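Local coordinates for putative uncharacterized protein (PDB 5T8V) that probably loads cohesin onto chromatin, as members of the Scc2/Nipped-B family do, and is represented here by its C-terminal helical-repeat fragment, at residues I1167-S1172 against S1206-Q1211. Sequence-based numbering, arbitrary orientation.
Sequences ITLATS and SIFAYQ
Thr1168, Thr1171 and Ser1172 pack against Ile1207, Tyr1210 and Gln1211 in a buried contact of the helical-repeat C-terminal region, where the end of helix 1163-1169 and the type I turn from Leu1169 to Ser1172 lean on one side of helix 1200-1213. The backbones come close, with the CA atoms of Thr1168 and Ile1207 4.9 Å apart. With CG anti to the backbone N (chi1 -176°), Tyr1210 reaches across to the turn. CG2 of Thr1168 lies obliquely to the ring, 3.5 Å from CG of Tyr1210. CD2 of Leu1169 meets CE1 of Tyr1210 at 4.0 Å, and CA of Ser1172 sits at the ring edge, near its plane. Were Tyr1210 replaced by an alanine, the ring would be lost and a gap would probably open between helix 1200-1213 and Thr1168, Leu1169 and Ser1172. One turn earlier on the helix, Ile1207 continues the apolar layer, its CG2 3.8 Å from CG2 of Thr1171 and its CD1 against Ile1167. Gln1211, bent at chi2, brings its NE2 to the backbone O of Thr1171 at 2.7 Å. That acceptor lies in the amide plane, but the bond is bent (N-H...O 131°) and NE2 is tilted from the carbonyl plane of Thr1171; a weak second bond goes to Thr1171 OG1. This hydroxyl in turn donates to Thr1168 O (2.8 Å), which also accepts from Thr1171 N, so the turn is pinned from within and from across. Lys1229 holds the amide's OE1, and Gln1137 bonds Ser1172 OG. Helix 1175-1191 packs on Leu1169 and Ser1172, while helix 1271-1284 meets Ile1207 and Phe1208.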
# COMPACT_ATOMS: atom_id res chain seq x y z
N ILE A 1167 -32.59 26.01 -2.47
CA ILE A 1167 -31.37 26.39 -1.76
C ILE A 1167 -31.50 26.03 -0.28
O ILE A 1167 -30.53 25.61 0.36
CB ILE A 1167 -31.08 27.89 -1.96
CG1 ILE A 1167 -30.83 28.19 -3.44
CG2 ILE A 1167 -29.87 28.31 -1.13
CD1 ILE A 1167 -30.74 29.67 -3.76
N THR A 1168 -32.70 26.19 0.28
CA THR A 1168 -32.92 25.89 1.69
C THR A 1168 -32.95 24.39 1.93
O THR A 1168 -32.35 23.89 2.89
CB THR A 1168 -34.22 26.54 2.16
OG1 THR A 1168 -34.20 27.94 1.85
CG2 THR A 1168 -34.39 26.37 3.66
N LEU A 1169 -33.66 23.64 1.08
CA LEU A 1169 -33.77 22.20 1.26
C LEU A 1169 -32.44 21.49 1.01
O LEU A 1169 -32.27 20.36 1.47
CB LEU A 1169 -34.84 21.64 0.33
CG LEU A 1169 -36.27 22.12 0.62
CD1 LEU A 1169 -37.20 21.75 -0.52
CD2 LEU A 1169 -36.78 21.53 1.93
N ALA A 1170 -31.51 22.13 0.30
CA ALA A 1170 -30.21 21.51 0.07
C ALA A 1170 -29.44 21.31 1.37
O ALA A 1170 -28.53 20.47 1.42
CB ALA A 1170 -29.38 22.35 -0.90
N THR A 1171 -29.77 22.07 2.42
CA THR A 1171 -29.12 21.94 3.71
C THR A 1171 -29.86 20.98 4.64
O THR A 1171 -29.66 21.03 5.86
CB THR A 1171 -29.00 23.31 4.38
OG1 THR A 1171 -30.30 23.79 4.74
CG2 THR A 1171 -28.33 24.31 3.44
N SER A 1172 -30.70 20.11 4.09
CA SER A 1172 -31.46 19.17 4.91
C SER A 1172 -30.60 17.96 5.25
O SER A 1172 -29.69 17.58 4.51
CB SER A 1172 -32.72 18.72 4.17
OG SER A 1172 -33.49 17.84 4.97
N SER A 1206 -33.33 32.22 4.99
CA SER A 1206 -34.15 31.02 4.84
C SER A 1206 -33.42 29.80 5.36
O SER A 1206 -34.00 28.98 6.08
CB SER A 1206 -34.53 30.83 3.37
OG SER A 1206 -35.29 29.64 3.20
N ILE A 1207 -32.14 29.64 5.01
CA ILE A 1207 -31.38 28.50 5.48
C ILE A 1207 -31.31 28.50 7.00
O ILE A 1207 -31.45 27.46 7.65
CB ILE A 1207 -29.97 28.48 4.85
CG1 ILE A 1207 -30.08 28.25 3.34
CG2 ILE A 1207 -29.10 27.40 5.49
CD1 ILE A 1207 -28.77 28.38 2.60
N PHE A 1208 -31.10 29.68 7.60
CA PHE A 1208 -31.04 29.76 9.06
C PHE A 1208 -32.37 29.36 9.69
O PHE A 1208 -32.42 28.53 10.60
CB PHE A 1208 -30.63 31.16 9.50
CG PHE A 1208 -30.73 31.37 10.98
CD1 PHE A 1208 -29.89 30.69 11.85
CD2 PHE A 1208 -31.66 32.25 11.51
CE1 PHE A 1208 -29.98 30.87 13.22
CE2 PHE A 1208 -31.76 32.44 12.88
CZ PHE A 1208 -30.92 31.75 13.73
N ALA A 1209 -33.47 29.96 9.21
CA ALA A 1209 -34.78 29.62 9.76
C ALA A 1209 -35.07 28.13 9.61
O ALA A 1209 -35.69 27.52 10.48
CB ALA A 1209 -35.86 30.45 9.07
N TYR A 1210 -34.62 27.53 8.50
CA TYR A 1210 -34.85 26.11 8.28
C TYR A 1210 -34.05 25.27 9.27
O TYR A 1210 -34.59 24.33 9.86
CB TYR A 1210 -34.47 25.76 6.84
CG TYR A 1210 -34.75 24.33 6.43
CD1 TYR A 1210 -36.04 23.91 6.16
CD2 TYR A 1210 -33.72 23.41 6.31
CE1 TYR A 1210 -36.30 22.60 5.78
CE2 TYR A 1210 -33.97 22.10 5.93
CZ TYR A 1210 -35.26 21.70 5.67
OH TYR A 1210 -35.52 20.40 5.29
N GLN A 1211 -32.78 25.60 9.47
CA GLN A 1211 -31.96 24.87 10.43
C GLN A 1211 -32.49 25.03 11.85
O GLN A 1211 -32.36 24.11 12.67
CB GLN A 1211 -30.51 25.34 10.35
CG GLN A 1211 -29.82 25.02 9.04
CD GLN A 1211 -29.54 23.55 8.87
OE1 GLN A 1211 -29.20 22.85 9.83
NE2 GLN A 1211 -29.69 23.05 7.65